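PDB 6I1A: rutinosidase from Aspergillus niger, which hydrolyses rutinosides such as the plant flavonoid rutin, cleaving the beta-glycosidic bond and releasing the disaccharide rutinose. Local coordinates for residues Ile306-Arg317 against Val348-Trp358. Residues are numbered along the deposited sequence; the frame is centred on the assembly and turned at random.
With EDO (1,2-ethanediol), chain U.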
loop_
_atom_site.group_PDB
_atom_site.type_symbol
_atom_site.label_atom_id
_atom_site.label_comp_id
_atom_site.label_asym_id
_atom_site.label_seq_id
_atom_site.Cartn_x
_atom_site.Cartn_y
_atom_site.Cartn_z
ATOM N N ILE A 306 7.608 -16.529 1.024
ATOM C CA ILE A 306 8.305 -15.986 -0.188
ATOM C C ILE A 306 7.467 -16.034 -1.447
ATOM O O ILE A 306 7.995 -15.558 -2.487
ATOM C CB ILE A 306 9.654 -16.686 -0.410
ATOM C CG1 ILE A 306 9.502 -18.158 -0.699
ATOM C CG2 ILE A 306 10.589 -16.384 0.708
ATOM C CD1 ILE A 306 10.776 -18.749 -1.342
ATOM N N GLN A 307 6.249 -16.565 -1.489
ATOM C CA GLN A 307 5.482 -16.551 -2.743
ATOM C C GLN A 307 5.202 -15.119 -3.160
ATOM O O GLN A 307 4.689 -14.284 -2.363
ATOM C CB GLN A 307 4.190 -17.331 -2.629
ATOM C CG GLN A 307 3.433 -17.340 -3.973
ATOM C CD GLN A 307 2.073 -17.974 -3.936
ATOM O OE1 GLN A 307 1.771 -18.817 -3.069
ATOM N NE2 GLN A 307 1.229 -17.605 -4.889
ATOM N N ALA A 308 5.572 -14.801 -4.413
ATOM C CA ALA A 308 5.245 -13.511 -5.061
ATOM C C ALA A 308 3.934 -13.558 -5.848
ATOM O O ALA A 308 3.354 -14.630 -6.072
ATOM C CB ALA A 308 6.404 -13.152 -5.963
ATOM N N THR A 309 3.431 -12.391 -6.244
ATOM C CA THR A 309 2.177 -12.308 -6.999
ATOM C C THR A 309 2.394 -12.807 -8.431
ATOM O O THR A 309 1.517 -13.523 -8.951
ATOM C CB THR A 309 1.622 -10.891 -6.952
ATOM O OG1 THR A 309 1.315 -10.544 -5.585
ATOM C CG2 THR A 309 0.364 -10.771 -7.787
ATOM N N TYR A 310 3.538 -12.485 -8.997
ATOM C CA TYR A 310 3.851 -12.874 -10.389
ATOM C C TYR A 310 5.206 -13.547 -10.448
ATOM O O TYR A 310 6.088 -13.398 -9.618
ATOM C CB TYR A 310 3.914 -11.596 -11.241
ATOM C CG TYR A 310 2.676 -10.769 -11.285
ATOM C CD1 TYR A 310 1.586 -11.151 -12.059
ATOM C CD2 TYR A 310 2.489 -9.663 -10.467
ATOM C CE1 TYR A 310 0.409 -10.418 -12.096
ATOM C CE2 TYR A 310 1.319 -8.912 -10.509
ATOM C CZ TYR A 310 0.248 -9.300 -11.297
ATOM O OH TYR A 310 -0.895 -8.525 -11.335
ATOM N N ASN A 311 5.417 -14.301 -11.541
ATOM C CA ASN A 311 6.763 -14.770 -11.935
ATOM C C ASN A 311 7.513 -15.355 -10.740
ATOM O O ASN A 311 8.650 -14.975 -10.462
ATOM C CB ASN A 311 7.595 -13.620 -12.524
ATOM C CG ASN A 311 6.996 -13.068 -13.798
ATOM O OD1 ASN A 311 6.151 -13.695 -14.407
ATOM N ND2 ASN A 311 7.399 -11.869 -14.165
ATOM N N ASN A 312 6.902 -16.357 -10.131
ATOM C CA ASN A 312 7.602 -17.176 -9.131
ATOM C C ASN A 312 8.615 -18.074 -9.800
ATOM O O ASN A 312 8.252 -18.734 -10.826
ATOM C CB ASN A 312 6.645 -17.999 -8.279
ATOM C CG ASN A 312 5.864 -17.120 -7.291
ATOM O OD1 ASN A 312 6.427 -16.792 -6.236
ATOM N ND2 ASN A 312 4.633 -16.757 -7.629
ATOM N N THR A 313 9.780 -18.116 -9.243
ATOM C CA THR A 313 10.817 -19.067 -9.692
ATOM C C THR A 313 11.343 -19.871 -8.531
ATOM O O THR A 313 11.680 -19.354 -7.432
ATOM C CB THR A 313 11.919 -18.341 -10.460
ATOM O OG1 THR A 313 12.722 -17.573 -9.582
ATOM C CG2 THR A 313 11.442 -17.312 -11.460
ATOM N N LEU A 314 11.519 -21.141 -8.807
ATOM C CA LEU A 314 12.120 -22.027 -7.819
ATOM C C LEU A 314 13.575 -21.729 -7.541
ATOM O O LEU A 314 14.115 -22.049 -6.479
ATOM C CB LEU A 314 11.896 -23.466 -8.299
ATOM C CG LEU A 314 10.437 -23.877 -8.471
ATOM C CD1 LEU A 314 10.324 -25.191 -9.223
ATOM C CD2 LEU A 314 9.789 -24.021 -7.127
ATOM N N ALA A 315 14.276 -21.214 -8.586
ATOM C CA ALA A 315 15.714 -20.993 -8.500
ATOM C C ALA A 315 16.075 -19.953 -7.414
ATOM O O ALA A 315 17.194 -20.026 -6.919
ATOM C CB ALA A 315 16.224 -20.537 -9.869
ATOM N N LEU A 316 15.177 -19.015 -7.117
ATOM C CA LEU A 316 15.498 -17.899 -6.213
ATOM C C LEU A 316 14.962 -18.172 -4.801
ATOM O O LEU A 316 15.038 -17.264 -4.032
ATOM C CB LEU A 316 14.921 -16.612 -6.781
ATOM C CG LEU A 316 15.678 -16.036 -8.003
ATOM C CD1 LEU A 316 14.945 -14.861 -8.607
ATOM C CD2 LEU A 316 17.081 -15.650 -7.604
ATOM N N ARG A 317 14.478 -19.347 -4.523
ATOM C CA ARG A 317 13.863 -19.606 -3.190
ATOM C C ARG A 317 14.905 -19.460 -2.113
ATOM O O ARG A 317 14.655 -18.811 -1.067
ATOM C CB ARG A 317 13.228 -20.994 -3.125
ATOM C CG ARG A 317 11.964 -21.103 -3.945
ATOM C CD ARG A 317 11.420 -22.513 -3.878
ATOM N NE ARG A 317 12.329 -23.482 -4.513
ATOM C CZ ARG A 317 12.235 -24.790 -4.381
ATOM N NH1 ARG A 317 11.241 -25.359 -3.696
ATOM N NH2 ARG A 317 13.107 -25.556 -5.010
ATOM N N VAL A 348 0.948 -21.606 -8.481
ATOM C CA VAL A 348 1.355 -20.191 -8.312
ATOM C C VAL A 348 1.546 -19.581 -9.707
ATOM O O VAL A 348 1.853 -20.344 -10.624
ATOM C CB VAL A 348 2.613 -20.088 -7.429
ATOM C CG1 VAL A 348 2.384 -20.784 -6.081
ATOM C CG2 VAL A 348 3.837 -20.625 -8.152
ATOM N N ALA A 349 1.554 -18.260 -9.806
ATOM C CA ALA A 349 1.931 -17.578 -11.061
ATOM C C ALA A 349 3.436 -17.828 -11.266
ATOM O O ALA A 349 4.248 -17.475 -10.418
ATOM C CB ALA A 349 1.601 -16.114 -10.971
ATOM N N GLY A 350 3.861 -18.302 -12.459
ATOM C CA GLY A 350 5.259 -18.711 -12.675
ATOM C C GLY A 350 5.411 -20.203 -12.516
ATOM O O GLY A 350 4.585 -20.917 -13.102
ATOM N N GLN A 351 6.433 -20.694 -11.854
ATOM C CA GLN A 351 6.813 -22.111 -11.823
ATOM C C GLN A 351 6.370 -22.685 -10.484
ATOM O O GLN A 351 6.687 -22.051 -9.460
ATOM C CB GLN A 351 8.326 -22.318 -11.902
ATOM C CG GLN A 351 8.957 -21.900 -13.217
ATOM C CD GLN A 351 8.658 -22.890 -14.315
ATOM O OE1 GLN A 351 8.502 -24.087 -14.068
ATOM N NE2 GLN A 351 8.555 -22.402 -15.541
ATOM N N GLY A 352 5.752 -23.850 -10.508
ATOM C CA GLY A 352 5.620 -24.645 -9.285
ATOM C C GLY A 352 4.277 -24.464 -8.635
ATOM O O GLY A 352 3.328 -23.936 -9.197
ATOM N N GLU A 353 4.252 -24.989 -7.415
ATOM C CA GLU A 353 2.998 -25.054 -6.620
ATOM C C GLU A 353 3.262 -24.454 -5.233
ATOM O O GLU A 353 4.403 -24.268 -4.859
ATOM C CB GLU A 353 2.565 -26.505 -6.468
ATOM C CG GLU A 353 2.108 -27.123 -7.784
ATOM C CD GLU A 353 1.824 -28.608 -7.678
ATOM O OE1 GLU A 353 2.294 -29.263 -6.719
ATOM O OE2 GLU A 353 1.181 -29.092 -8.596
ATOM N N GLN A 354 2.181 -24.208 -4.481
ATOM C CA GLN A 354 2.408 -23.562 -3.154
ATOM C C GLN A 354 3.344 -24.382 -2.277
ATOM O O GLN A 354 4.180 -23.819 -1.572
ATOM C CB GLN A 354 1.090 -23.238 -2.472
ATOM C CG GLN A 354 0.370 -22.090 -3.128
ATOM C CD GLN A 354 -0.804 -21.582 -2.330
ATOM O OE1 GLN A 354 -1.556 -22.332 -1.745
ATOM N NE2 GLN A 354 -0.916 -20.271 -2.251
ATOM N N LYS A 355 3.274 -25.711 -2.282
ATOM C CA LYS A 355 4.177 -26.492 -1.458
ATOM C C LYS A 355 5.660 -26.225 -1.722
ATOM O O LYS A 355 6.469 -26.446 -0.837
ATOM C CB LYS A 355 3.865 -27.984 -1.502
ATOM C CG LYS A 355 4.085 -28.638 -2.860
ATOM C CD LYS A 355 3.797 -30.117 -2.875
ATOM C CE LYS A 355 3.897 -30.697 -4.274
ATOM N NZ LYS A 355 5.154 -30.259 -4.945
ATOM N N ASP A 356 6.024 -25.739 -2.908
ATOM C CA ASP A 356 7.430 -25.413 -3.195
ATOM C C ASP A 356 7.907 -24.143 -2.464
ATOM O O ASP A 356 9.109 -23.999 -2.300
ATOM C CB ASP A 356 7.591 -25.228 -4.715
ATOM C CG ASP A 356 7.303 -26.506 -5.516
ATOM O OD1 ASP A 356 7.728 -27.559 -5.062
ATOM O OD2 ASP A 356 6.616 -26.388 -6.512
ATOM N N TYR A 357 6.984 -23.258 -2.039
ATOM C CA TYR A 357 7.328 -21.930 -1.494
ATOM C C TYR A 357 6.891 -21.802 -0.031
ATOM O O TYR A 357 7.402 -20.873 0.588
ATOM C CB TYR A 357 6.674 -20.807 -2.308
ATOM C CG TYR A 357 7.112 -20.836 -3.776
ATOM C CD1 TYR A 357 6.411 -21.580 -4.704
ATOM C CD2 TYR A 357 8.241 -20.136 -4.189
ATOM C CE1 TYR A 357 6.807 -21.594 -6.044
ATOM C CE2 TYR A 357 8.664 -20.157 -5.512
ATOM C CZ TYR A 357 7.937 -20.887 -6.410
ATOM O OH TYR A 357 8.360 -20.872 -7.727
ATOM N N TRP A 358 6.027 -22.657 0.482
ATOM C CA TRP A 358 5.417 -22.493 1.840
ATOM C C TRP A 358 5.840 -23.577 2.831
ATOM O O TRP A 358 5.340 -23.512 3.973
ATOM C CB TRP A 358 3.903 -22.432 1.705
ATOM C CG TRP A 358 3.353 -21.246 1.007
ATOM C CD1 TRP A 358 3.283 -21.068 -0.333
ATOM C CD2 TRP A 358 2.767 -20.094 1.607
ATOM N NE1 TRP A 358 2.672 -19.865 -0.604
ATOM C CE2 TRP A 358 2.360 -19.221 0.592
ATOM C CE3 TRP A 358 2.597 -19.689 2.948
ATOM C CZ2 TRP A 358 1.737 -17.998 0.842
ATOM C CZ3 TRP A 358 1.978 -18.487 3.193
ATOM C CH2 TRP A 358 1.541 -17.644 2.182
HETATM C C1 EDO U . -1.895 -18.935 1.270
HETATM O O1 EDO U . -2.811 -19.254 0.225
HETATM C C2 EDO U . -1.126 -20.119 1.812
HETATM O O2 EDO U . -1.843 -20.919 2.797
HETATM O O HOH W 1 1.219 -16.285 -7.533
#
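Asn312 and Gly350 form a single beta bridge between a strand-to-helix loop of the TIM barrel of this family 5 glycosidase, from strand 299-308 to helix 317-331, and the loop leading into the short helix 355-358. Two backbone bonds define the bridge, Asn312 N to Ala349 O (2.9 Å) and Gln351 N to Asn312 O (2.9 Å). The Asn312 amide reinforces it. Its ND2 donates to the same Ala349 O (2.9 Å) and also to Ala308 O, while OD1 accepts from Ala308 N, so both ends of the amide are used and its flip is fixed.

Gln307 reaches across in an extended chain, CG anti to the backbone N (chi1 -178°), and Val348 CG1 packs against its amide. Gln307 OE1 takes two N-H donors in its carbonyl plane: Trp358 NE1 at 2.8 Å, nearly straight at 168°, and Gln354 NE2 at 3.2 Å. The Gln307 amide stands almost perpendicular to the indole and meets it at the edge. Its NE2 donates to a water that also accepts from Ala349 N and donates to Ala308 O.

Tyr357 packs beside Asn312, toward Leu314 and Arg317. Asn312 OD1 lies over one face of the ring, offset toward its rim, Ile306 CD1 meets the edge, and Leu314 CD2 approaches Tyr357 CZ at 3.7 Å. Tyr357 OH donates to Gln351 O (2.7 Å) within its own loop. Farther along, Arg317 NH1 donates to Asp356 O (2.9 Å, 170°), an acceptor in the guanidinium plane, and NE bonds back to Leu314 O.

The amide and indole bonds thus form a directional network that sets the rotation of Gln307 and Asn312 and should depend little on ionisation; Arg317 probably adds a charged donor.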